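Local coordinates for protein alpha-fucosidase GH29 (Fusarium graminearum, PDB 4PSR) that hydrolyses alpha-L-fucosides as a GH29 glycoside hydrolase, probably releasing alpha-1,6-linked fucose from the reducing-end N-acetylglucosamine of glycoprotein glycans, at residues A[376-387]-A[400-411]; A[427-437]-A[466-476]. One frame throughout, in Å; residues are numbered along the deposited sequence.

Interaction 1 (A[376-387]-A[400-411]); sequences TRAWDIYGEGPN and GNSSDIRFTRNK. With NAG (2-acetamido-2-deoxy-beta-D-glucopyranose), chain E.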
loop_
_atom_site.group_PDB
_atom_site.type_symbol
_atom_site.label_atom_id
_atom_site.label_comp_id
_atom_site.label_asym_id
_atom_site.label_seq_id
_atom_site.Cartn_x
_atom_site.Cartn_y
_atom_site.Cartn_z
ATOM N N THR A 376 5.410 -11.808 9.091
ATOM C CA THR A 376 4.698 -11.559 10.346
ATOM C C THR A 376 3.245 -11.157 10.061
ATOM O O THR A 376 2.853 -10.970 8.909
ATOM C CB THR A 376 5.347 -10.433 11.202
ATOM O OG1 THR A 376 5.194 -9.144 10.565
ATOM C CG2 THR A 376 6.823 -10.702 11.499
ATOM N N ARG A 377 2.456 -11.066 11.111
ATOM C CA ARG A 377 1.107 -10.549 11.033
ATOM C C ARG A 377 0.916 -9.522 12.146
ATOM O O ARG A 377 1.622 -9.512 13.176
ATOM C CB ARG A 377 0.094 -11.683 11.215
ATOM C CG ARG A 377 0.120 -12.772 10.139
ATOM C CD ARG A 377 -0.322 -12.216 8.790
ATOM N NE ARG A 377 -0.341 -13.248 7.741
ATOM C CZ ARG A 377 0.682 -13.553 6.952
ATOM N NH1 ARG A 377 1.848 -12.927 7.024
ATOM N NH2 ARG A 377 0.562 -14.510 6.043
ATOM N N ALA A 378 -0.077 -8.668 11.968
ATOM C CA ALA A 378 -0.413 -7.683 12.956
ATOM C C ALA A 378 -0.878 -8.354 14.239
ATOM O O ALA A 378 -1.459 -9.455 14.223
ATOM C CB ALA A 378 -1.528 -6.785 12.397
ATOM N N TRP A 379 -0.627 -7.682 15.352
ATOM C CA TRP A 379 -1.172 -8.080 16.649
ATOM C C TRP A 379 -2.618 -7.555 16.699
ATOM O O TRP A 379 -3.160 -7.228 15.659
ATOM C CB TRP A 379 -0.320 -7.483 17.757
ATOM C CG TRP A 379 -0.464 -8.137 19.101
ATOM C CD1 TRP A 379 -0.815 -9.432 19.354
ATOM C CD2 TRP A 379 -0.219 -7.527 20.372
ATOM N NE1 TRP A 379 -0.809 -9.661 20.719
ATOM C CE2 TRP A 379 -0.467 -8.502 21.363
ATOM C CE3 TRP A 379 0.142 -6.240 20.768
ATOM C CZ2 TRP A 379 -0.328 -8.238 22.716
ATOM C CZ3 TRP A 379 0.300 -5.981 22.127
ATOM C CH2 TRP A 379 0.053 -6.987 23.082
ATOM N N ASP A 380 -3.256 -7.471 17.872
ATOM C CA ASP A 380 -4.579 -6.841 17.918
ATOM C C ASP A 380 -4.496 -5.361 18.256
ATOM O O ASP A 380 -5.491 -4.665 18.197
ATOM C CB ASP A 380 -5.559 -7.554 18.858
ATOM C CG ASP A 380 -5.931 -8.960 18.364
ATOM O OD1 ASP A 380 -6.190 -9.172 17.152
ATOM O OD2 ASP A 380 -5.925 -9.879 19.200
ATOM N N ILE A 381 -3.307 -4.902 18.644
ATOM C CA ILE A 381 -3.042 -3.497 18.924
ATOM C C ILE A 381 -1.805 -3.132 18.117
ATOM O O ILE A 381 -0.827 -3.874 18.145
ATOM C CB ILE A 381 -2.786 -3.293 20.436
ATOM C CG1 ILE A 381 -4.052 -3.633 21.243
ATOM C CG2 ILE A 381 -2.331 -1.851 20.713
ATOM C CD1 ILE A 381 -3.804 -3.767 22.741
ATOM N N TYR A 382 -1.846 -2.054 17.335
ATOM C CA TYR A 382 -0.747 -1.818 16.374
ATOM C C TYR A 382 0.510 -1.228 17.009
ATOM O O TYR A 382 1.609 -1.422 16.508
ATOM C CB TYR A 382 -1.166 -0.955 15.179
ATOM C CG TYR A 382 -1.430 0.465 15.507
ATOM C CD1 TYR A 382 -0.405 1.389 15.554
ATOM C CD2 TYR A 382 -2.726 0.888 15.759
ATOM C CE1 TYR A 382 -0.669 2.727 15.873
ATOM C CE2 TYR A 382 -2.996 2.182 16.073
ATOM C CZ TYR A 382 -1.982 3.087 16.122
ATOM O OH TYR A 382 -2.284 4.391 16.432
ATOM N N GLY A 383 0.345 -0.478 18.092
ATOM C CA GLY A 383 1.458 0.284 18.638
ATOM C C GLY A 383 1.054 1.155 19.805
ATOM O O GLY A 383 -0.111 1.173 20.234
ATOM N N GLU A 384 2.042 1.898 20.289
ATOM C CA GLU A 384 1.881 2.853 21.390
ATOM C C GLU A 384 2.781 4.057 21.188
ATOM O O GLU A 384 3.829 3.947 20.575
ATOM C CB GLU A 384 2.275 2.230 22.734
ATOM C CG GLU A 384 1.627 0.920 23.040
ATOM C CD GLU A 384 2.138 0.251 24.332
ATOM O OE1 GLU A 384 2.950 0.848 25.085
ATOM O OE2 GLU A 384 1.691 -0.884 24.578
ATOM N N GLY A 385 2.385 5.186 21.764
ATOM C CA GLY A 385 3.244 6.362 21.789
ATOM C C GLY A 385 2.582 7.592 21.198
ATOM O O GLY A 385 1.477 7.523 20.684
ATOM N N PRO A 386 3.275 8.735 21.278
ATOM C CA PRO A 386 2.713 10.030 20.908
ATOM C C PRO A 386 2.723 10.326 19.415
ATOM O O PRO A 386 1.846 11.086 18.952
ATOM C CB PRO A 386 3.615 11.010 21.662
ATOM C CG PRO A 386 4.922 10.319 21.758
ATOM C CD PRO A 386 4.578 8.868 21.949
ATOM N N ASN A 387 3.661 9.749 18.664
ATOM C CA ASN A 387 3.785 10.057 17.236
ATOM C C ASN A 387 2.924 9.105 16.405
ATOM O O ASN A 387 3.180 7.898 16.349
ATOM C CB ASN A 387 5.246 10.038 16.823
ATOM C CG ASN A 387 6.063 11.111 17.556
ATOM O OD1 ASN A 387 5.782 12.305 17.419
ATOM N ND2 ASN A 387 7.054 10.697 18.330
ATOM N N GLY A 400 8.937 8.735 14.085
ATOM C CA GLY A 400 8.856 8.504 15.509
ATOM C C GLY A 400 10.201 8.620 16.208
ATOM O O GLY A 400 11.209 9.025 15.628
ATOM N N ASN A 401 10.178 8.292 17.488
ATOM C CA ASN A 401 11.364 8.298 18.320
ATOM C C ASN A 401 11.267 7.211 19.392
ATOM O O ASN A 401 10.389 6.321 19.333
ATOM C CB ASN A 401 11.600 9.703 18.912
ATOM C CG ASN A 401 10.480 10.164 19.851
ATOM O OD1 ASN A 401 9.700 9.380 20.358
ATOM N ND2 ASN A 401 10.454 11.472 20.131
ATOM N N SER A 402 12.148 7.279 20.390
ATOM C CA SER A 402 12.171 6.249 21.418
ATOM C C SER A 402 10.890 6.149 22.247
ATOM O O SER A 402 10.708 5.175 22.973
ATOM C CB SER A 402 13.377 6.457 22.338
ATOM O OG SER A 402 13.181 7.615 23.133
ATOM N N SER A 403 9.992 7.129 22.123
ATOM C CA SER A 403 8.698 7.093 22.802
ATOM C C SER A 403 7.645 6.211 22.106
ATOM O O SER A 403 6.569 5.972 22.641
ATOM C CB SER A 403 8.123 8.512 22.910
ATOM O OG SER A 403 8.919 9.340 23.760
ATOM N N ASP A 404 7.980 5.721 20.912
ATOM C CA ASP A 404 7.015 5.039 20.039
ATOM C C ASP A 404 7.392 3.590 19.829
ATOM O O ASP A 404 8.564 3.282 19.602
ATOM C CB ASP A 404 6.961 5.718 18.673
ATOM C CG ASP A 404 6.629 7.190 18.766
ATOM O OD1 ASP A 404 5.509 7.481 19.256
ATOM O OD2 ASP A 404 7.457 8.002 18.294
ATOM N N ILE A 405 6.411 2.701 19.935
ATOM C CA ILE A 405 6.595 1.312 19.546
ATOM C C ILE A 405 5.508 0.834 18.590
ATOM O O ILE A 405 4.359 1.304 18.618
ATOM C CB ILE A 405 6.687 0.351 20.760
ATOM C CG1 ILE A 405 5.465 0.496 21.670
ATOM C CG2 ILE A 405 7.986 0.601 21.527
ATOM C CD1 ILE A 405 5.443 -0.466 22.848
ATOM N N ARG A 406 5.902 -0.103 17.731
ATOM C CA ARG A 406 4.987 -0.777 16.800
ATOM C C ARG A 406 5.127 -2.288 17.004
ATOM O O ARG A 406 6.235 -2.811 17.187
ATOM C CB ARG A 406 5.287 -0.407 15.350
ATOM C CG ARG A 406 5.051 1.083 15.039
ATOM C CD ARG A 406 3.596 1.453 15.188
ATOM N NE ARG A 406 3.306 2.848 14.843
ATOM C CZ ARG A 406 3.390 3.866 15.683
ATOM N NH1 ARG A 406 3.777 3.705 16.938
ATOM N NH2 ARG A 406 3.085 5.085 15.258
ATOM N N PHE A 407 4.013 -2.989 16.976
ATOM C CA PHE A 407 3.981 -4.421 17.250
ATOM C C PHE A 407 3.809 -5.233 15.964
ATOM O O PHE A 407 3.064 -4.834 15.052
ATOM C CB PHE A 407 2.785 -4.740 18.148
ATOM C CG PHE A 407 2.817 -4.072 19.498
ATOM C CD1 PHE A 407 3.791 -4.414 20.444
ATOM C CD2 PHE A 407 1.853 -3.157 19.837
ATOM C CE1 PHE A 407 3.782 -3.819 21.700
ATOM C CE2 PHE A 407 1.850 -2.550 21.098
ATOM C CZ PHE A 407 2.811 -2.891 22.027
ATOM N N THR A 408 4.432 -6.403 15.912
ATOM C CA THR A 408 4.108 -7.421 14.915
ATOM C C THR A 408 4.244 -8.767 15.640
ATOM O O THR A 408 4.837 -8.821 16.728
ATOM C CB THR A 408 5.068 -7.399 13.715
ATOM O OG1 THR A 408 6.421 -7.424 14.196
ATOM C CG2 THR A 408 4.860 -6.172 12.817
ATOM N N ARG A 409 3.697 -9.842 15.085
ATOM C CA ARG A 409 3.804 -11.141 15.758
ATOM C C ARG A 409 4.022 -12.252 14.752
ATOM O O ARG A 409 3.795 -12.073 13.557
ATOM C CB ARG A 409 2.622 -11.393 16.700
ATOM C CG ARG A 409 1.243 -11.194 16.119
ATOM C CD ARG A 409 0.754 -12.458 15.533
ATOM N NE ARG A 409 -0.552 -12.349 14.879
ATOM C CZ ARG A 409 -1.099 -13.364 14.223
ATOM N NH1 ARG A 409 -0.447 -14.513 14.160
ATOM N NH2 ARG A 409 -2.271 -13.230 13.618
ATOM N N ASN A 410 4.516 -13.397 15.213
ATOM C CA ASN A 410 4.752 -14.513 14.286
ATOM C C ASN A 410 3.462 -15.278 13.983
ATOM O O ASN A 410 2.444 -15.111 14.645
ATOM C CB ASN A 410 5.887 -15.427 14.781
ATOM C CG ASN A 410 5.541 -16.193 16.043
ATOM O OD1 ASN A 410 4.499 -16.002 16.656
ATOM N ND2 ASN A 410 6.473 -17.068 16.454
ATOM N N LYS A 411 3.525 -16.110 12.951
ATOM C CA LYS A 411 2.352 -16.918 12.556
ATOM C C LYS A 411 1.924 -17.910 13.627
ATOM O O LYS A 411 0.741 -18.204 13.747
ATOM C CB LYS A 411 2.600 -17.669 11.243
ATOM C CG LYS A 411 2.826 -16.736 10.045
ATOM C CD LYS A 411 3.001 -17.509 8.761
ATOM C CE LYS A 411 3.217 -16.549 7.602
ATOM N NZ LYS A 411 3.381 -17.251 6.317
HETATM C C1 NAG E . 9.616 12.041 21.142
HETATM C C2 NAG E . 10.367 13.033 22.014
HETATM C C3 NAG E . 9.432 13.585 23.082
HETATM C C4 NAG E . 8.191 14.173 22.426
HETATM C C5 NAG E . 7.549 13.157 21.480
HETATM C C6 NAG E . 6.400 13.744 20.694
HETATM C C7 NAG E . 12.789 12.791 22.367
HETATM C C8 NAG E . 13.865 12.023 23.074
HETATM N N2 NAG E . 11.534 12.407 22.622
HETATM O O3 NAG E . 10.103 14.600 23.826
HETATM O O4 NAG E . 7.230 14.529 23.410
HETATM O O5 NAG E . 8.508 12.695 20.522
HETATM O O6 NAG E . 6.832 14.833 19.886
HETATM O O7 NAG E . 13.045 13.720 21.610
HETATM O O HOH W 1 -3.240 -10.287 12.358
HETATM O O HOH W 2 0.303 -5.049 15.161
HETATM O O HOH W 3 3.424 6.038 18.434
#

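Interaction 2 (A[427-437]-A[466-476]); sequences NLVSVKNLGSN and QSKDALDITLP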
loop_
_atom_site.group_PDB
_atom_site.type_symbol
_atom_site.label_atom_id
_atom_site.label_comp_id
_atom_site.label_asym_id
_atom_site.label_seq_id
_atom_site.Cartn_x
_atom_site.Cartn_y
_atom_site.Cartn_z
ATOM N N ASN A 427 17.488 3.990 28.639
ATOM C CA ASN A 427 17.639 2.550 28.512
ATOM C C ASN A 427 16.415 1.749 28.909
ATOM O O ASN A 427 16.531 0.592 29.318
ATOM C CB ASN A 427 18.882 2.081 29.264
ATOM C CG ASN A 427 20.019 1.835 28.329
ATOM O OD1 ASN A 427 20.657 2.773 27.840
ATOM N ND2 ASN A 427 20.251 0.579 28.020
ATOM N N LEU A 428 15.241 2.355 28.745
ATOM C CA LEU A 428 13.990 1.737 29.157
ATOM C C LEU A 428 12.997 1.740 27.996
ATOM O O LEU A 428 12.813 2.777 27.354
ATOM C CB LEU A 428 13.399 2.509 30.349
ATOM C CG LEU A 428 12.142 1.972 31.031
ATOM C CD1 LEU A 428 12.377 0.573 31.546
ATOM C CD2 LEU A 428 11.727 2.883 32.177
ATOM N N VAL A 429 12.379 0.578 27.741
ATOM C CA VAL A 429 11.204 0.471 26.881
ATOM C C VAL A 429 10.041 0.024 27.768
ATOM O O VAL A 429 10.114 -1.036 28.389
ATOM C CB VAL A 429 11.426 -0.534 25.741
ATOM C CG1 VAL A 429 10.169 -0.631 24.892
ATOM C CG2 VAL A 429 12.613 -0.138 24.858
ATOM N N SER A 430 8.983 0.833 27.845
ATOM C CA SER A 430 7.801 0.505 28.642
ATOM C C SER A 430 6.634 0.174 27.722
ATOM O O SER A 430 6.173 1.038 26.969
ATOM C CB SER A 430 7.420 1.654 29.569
ATOM O OG SER A 430 8.455 1.846 30.526
ATOM N N VAL A 431 6.183 -1.077 27.771
ATOM C CA VAL A 431 5.096 -1.563 26.921
ATOM C C VAL A 431 3.799 -1.512 27.714
ATOM O O VAL A 431 3.517 -2.408 28.520
ATOM C CB VAL A 431 5.385 -2.996 26.402
ATOM C CG1 VAL A 431 4.341 -3.420 25.386
ATOM C CG2 VAL A 431 6.805 -3.083 25.814
ATOM N N LYS A 432 2.994 -0.478 27.493
ATOM C CA LYS A 432 1.785 -0.303 28.284
ATOM C C LYS A 432 0.820 -1.470 28.179
ATOM O O LYS A 432 0.151 -1.833 29.154
ATOM C CB LYS A 432 1.071 0.982 27.905
ATOM C CG LYS A 432 1.875 2.225 28.236
ATOM C CD LYS A 432 1.114 3.497 27.814
ATOM C CE LYS A 432 1.749 4.759 28.383
ATOM N NZ LYS A 432 1.680 4.795 29.873
ATOM N N ASN A 433 0.710 -2.050 26.987
ATOM C CA ASN A 433 -0.247 -3.114 26.777
ATOM C C ASN A 433 0.158 -4.470 27.324
ATOM O O ASN A 433 -0.563 -5.439 27.140
ATOM C CB ASN A 433 -0.666 -3.190 25.292
ATOM C CG ASN A 433 -1.592 -2.065 24.918
ATOM O OD1 ASN A 433 -2.748 -2.040 25.326
ATOM N ND2 ASN A 433 -1.075 -1.099 24.185
ATOM N N LEU A 434 1.297 -4.526 28.019
ATOM C CA LEU A 434 1.695 -5.730 28.741
ATOM C C LEU A 434 1.874 -5.447 30.238
ATOM O O LEU A 434 2.446 -6.281 30.950
ATOM C CB LEU A 434 2.967 -6.328 28.136
ATOM C CG LEU A 434 2.835 -6.878 26.695
ATOM C CD1 LEU A 434 4.207 -7.280 26.196
ATOM C CD2 LEU A 434 1.855 -8.042 26.624
ATOM N N GLY A 435 1.381 -4.294 30.693
ATOM C CA GLY A 435 1.387 -3.948 32.119
ATOM C C GLY A 435 0.261 -4.654 32.866
ATOM O O GLY A 435 -0.531 -5.373 32.271
ATOM N N SER A 436 0.188 -4.440 34.179
ATOM C CA SER A 436 -0.832 -5.101 34.978
ATOM C C SER A 436 -2.206 -4.504 34.721
ATOM O O SER A 436 -3.218 -5.206 34.803
ATOM C CB SER A 436 -0.486 -5.057 36.473
ATOM O OG SER A 436 0.655 -5.848 36.741
ATOM N N ASN A 437 -2.256 -3.216 34.392
ATOM C CA ASN A 437 -3.533 -2.569 34.077
ATOM C C ASN A 437 -4.158 -3.236 32.859
ATOM O O ASN A 437 -5.378 -3.295 32.719
ATOM C CB ASN A 437 -3.379 -1.070 33.791
ATOM C CG ASN A 437 -3.157 -0.250 35.041
ATOM O OD1 ASN A 437 -3.357 -0.732 36.155
ATOM N ND2 ASN A 437 -2.761 1.009 34.864
ATOM N N GLN A 466 7.002 -5.706 35.741
ATOM C CA GLN A 466 5.663 -5.338 35.300
ATOM C C GLN A 466 5.010 -4.415 36.320
ATOM O O GLN A 466 4.606 -4.855 37.394
ATOM C CB GLN A 466 4.801 -6.593 35.107
ATOM C CG GLN A 466 3.460 -6.320 34.464
ATOM C CD GLN A 466 2.540 -7.515 34.465
ATOM O OE1 GLN A 466 2.471 -8.271 35.440
ATOM N NE2 GLN A 466 1.806 -7.685 33.368
ATOM N N SER A 467 4.907 -3.136 35.982
ATOM C CA SER A 467 4.152 -2.184 36.784
ATOM C C SER A 467 2.700 -2.171 36.330
ATOM O O SER A 467 2.354 -2.844 35.343
ATOM C CB SER A 467 4.774 -0.782 36.655
ATOM O OG SER A 467 4.693 -0.274 35.316
ATOM N N LYS A 468 1.846 -1.437 37.043
ATOM C CA LYS A 468 0.486 -1.175 36.589
ATOM C C LYS A 468 0.487 -0.610 35.191
ATOM O O LYS A 468 -0.301 -1.029 34.345
ATOM C CB LYS A 468 -0.205 -0.178 37.512
ATOM C CG LYS A 468 -0.513 -0.729 38.867
ATOM C CD LYS A 468 -1.033 0.370 39.776
ATOM C CE LYS A 468 -2.419 0.835 39.375
ATOM N NZ LYS A 468 -2.905 1.905 40.291
ATOM N N ASP A 469 1.374 0.345 34.950
ATOM C CA ASP A 469 1.361 1.093 33.703
ATOM C C ASP A 469 1.936 0.300 32.527
ATOM O O ASP A 469 1.500 0.501 31.394
ATOM C CB ASP A 469 2.140 2.400 33.858
ATOM C CG ASP A 469 1.438 3.414 34.760
ATOM O OD1 ASP A 469 0.209 3.311 34.961
ATOM O OD2 ASP A 469 2.127 4.329 35.256
ATOM N N ALA A 470 2.890 -0.593 32.776
ATOM C CA ALA A 470 3.631 -1.221 31.675
ATOM C C ALA A 470 4.544 -2.370 32.045
ATOM O O ALA A 470 5.012 -2.481 33.181
ATOM C CB ALA A 470 4.493 -0.156 30.981
ATOM N N LEU A 471 4.867 -3.191 31.057
ATOM C CA LEU A 471 6.063 -4.016 31.144
ATOM C C LEU A 471 7.268 -3.118 30.885
ATOM O O LEU A 471 7.461 -2.608 29.773
ATOM C CB LEU A 471 6.038 -5.175 30.145
ATOM C CG LEU A 471 7.310 -5.989 29.911
ATOM C CD1 LEU A 471 7.842 -6.588 31.223
ATOM C CD2 LEU A 471 7.112 -7.114 28.887
ATOM N N ASP A 472 8.081 -2.931 31.923
ATOM C CA ASP A 472 9.223 -2.037 31.883
ATOM C C ASP A 472 10.499 -2.829 31.645
ATOM O O ASP A 472 10.967 -3.545 32.530
ATOM C CB ASP A 472 9.295 -1.250 33.199
ATOM C CG ASP A 472 8.085 -0.370 33.412
ATOM O OD1 ASP A 472 7.736 0.397 32.488
ATOM O OD2 ASP A 472 7.463 -0.443 34.494
ATOM N N ILE A 473 11.061 -2.691 30.447
ATOM C CA ILE A 473 12.192 -3.477 29.982
ATOM C C ILE A 473 13.475 -2.634 29.990
ATOM O O ILE A 473 13.543 -1.582 29.356
ATOM C CB ILE A 473 11.940 -3.979 28.545
ATOM C CG1 ILE A 473 10.645 -4.803 28.494
ATOM C CG2 ILE A 473 13.121 -4.781 28.039
ATOM C CD1 ILE A 473 10.191 -5.215 27.060
ATOM N N THR A 474 14.499 -3.118 30.687
ATOM C CA THR A 474 15.810 -2.466 30.697
ATOM C C THR A 474 16.691 -3.022 29.594
ATOM O O THR A 474 16.961 -4.218 29.535
ATOM C CB THR A 474 16.497 -2.682 32.046
ATOM O OG1 THR A 474 15.708 -2.054 33.059
ATOM C CG2 THR A 474 17.891 -2.075 32.053
ATOM N N LEU A 475 17.147 -2.151 28.705
ATOM C CA LEU A 475 17.877 -2.610 27.532
ATOM C C LEU A 475 19.319 -2.986 27.858
ATOM O O LEU A 475 19.923 -2.388 28.751
ATOM C CB LEU A 475 17.864 -1.525 26.454
ATOM C CG LEU A 475 16.479 -1.195 25.877
ATOM C CD1 LEU A 475 16.587 0.026 24.981
ATOM C CD2 LEU A 475 15.932 -2.380 25.098
ATOM N N PRO A 476 19.877 -3.955 27.107
ATOM C CA PRO A 476 21.317 -4.237 27.168
ATOM C C PRO A 476 22.081 -3.159 26.420
ATOM O O PRO A 476 21.506 -2.132 26.015
ATOM C CB PRO A 476 21.439 -5.600 26.468
ATOM C CG PRO A 476 20.303 -5.597 25.454
ATOM C CD PRO A 476 19.184 -4.843 26.153
HETATM O O HOH W 4 -0.919 -1.628 31.631
HETATM O O HOH W 5 2.257 -4.732 38.343
HETATM O O HOH W 6 -2.004 2.968 32.877
HETATM O O HOH W 7 -2.331 3.393 36.601
#

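Interaction 1 (A[376-387]-A[400-411])
Phe407 and Trp379 form the tight part of the contact, where 376-387 runs antiparallel to 400-411 and strand 383-384 is the outer edge of a six-stranded antiparallel sheet beyond the TIM barrel. The six-membered ring of Trp379 turns its edge to the face of Phe407, centroids 4.8 Å apart and planes at 68°; CZ3 of Trp379 sits over the centre of the phenyl ring. Trp379 CG lies anti to the backbone N (chi1 -161°), which carries the indole toward the neighbouring strand. At its rim Phe407 CZ meets OE2 of Glu384 at 3.4 Å, in the ring plane; Lys432 N and Asn433 ND2 hydrogen-bond this carboxylate. Paired backbone bonds join Glu384 and Ile405, whose side chains point to one face of the sheet. Arg406, paired with Gly383, points to the opposite face. There the edge of Tyr382 stands over one guanidinium face, CE1 offset toward the rim and the planes 80° apart, while NE forms a salt bridge to Asp331 of barrel helix 322-334.

Both ends are more polar and more open to solvent, with Lys411 and Pro386 exposed. At one, Arg409 lays its guanidinium flat against Arg377 CB, 3.6 Å from CZ, while NE donates to Ala378 O. Salt bridges from Arg377 NH2 to Glu22, and from Arg377 NH1 and Lys411 NZ to Asp26 OD1, probably offset the nearness of the two cations. At the other, glycosylated Asn401 opens a type I turn and an Asx turn, and a water links Asn387 O, Asp404 OD1 and Arg406 NH1. Asp404 OD1 takes Asn387 N; OD2 takes Asn401 N on its anti lone pair. The syn lone pair of Asp404 OD2 receives Asn387 ND2 at 2.7 Å, and that nitrogen makes a weak 3.3 Å bond to O5 of the N-acetylglucosamine.

Interaction 2 (A[427-437]-A[466-476])
Strands 428-431 and 471-474 run antiparallel at 161°, their axes approaching to 4.6 Å, as two neighbours in a three-stranded antiparallel sheet of the C-terminal beta domain. Val429-Ile473 and Val431-Leu471 are hydrogen-bonded pairs; Leu428-Thr474 and Ser430-Asp472 are non-hydrogen-bonded. Beyond Val431 the first chain makes a short 3-10 turn, and Val431 O takes Leu471 N and Leu434 N from opposite faces of its plane.

The side chains split by face. Val429, Val431, Leu471 and Ile473 form the apolar side, where Leu475 and Leu434 join them and strand 485-491 covers Leu471 and Ile473. Val429 CG2 faces both methyls of Leu475, 4.0 Å from CD1 and equally far from CD2, and Leu434 lies alongside Leu471, CB to CB 3.8 Å. The other face is mixed, with Leu428 beside Ser430, Asp472 and Thr474: Ser430 OG donates to Asp472 OD1 on its anti side at 2.5 Å, while Leu428 CD1 leans over Ile473 O. At the turn end, Gly435 lies close against Ala470, and waters bridge Asn437 ND2 and Asp469 OD1. With CG anti to the backbone N (chi1 -172°) and the chain extended beyond it, Gln466 reaches across; NE2, also bonded to Val440 O, donates to Leu434 O at 2.9 Å.

How the interactions relate
Both contacts are partly buried antiparallel strand pairings, following one another along the chain in different sheets. Interaction 1, nearer the chain's centre, is buried on both faces, with Arg406 and Thr408 against barrel helix 322-334; its chemistry leans on arginines, aromatic rings and a glycan-bearing loop. Interaction 2, farther out, is buried mainly on its aliphatic face, against strand 485-491, and its other face is mixed. Exposed residues lie at turns and ends: Pro386 and Lys411; Lys432, Asn437, Lys468 and Asp469. The sheets pack together, Val431 resting on Ile405 and Phe407. A polar join completes this: Glu384 probably accepts Lys432 N on OE1 (2.7 Å) and Asn433 ND2 on OE2 (2.8 Å).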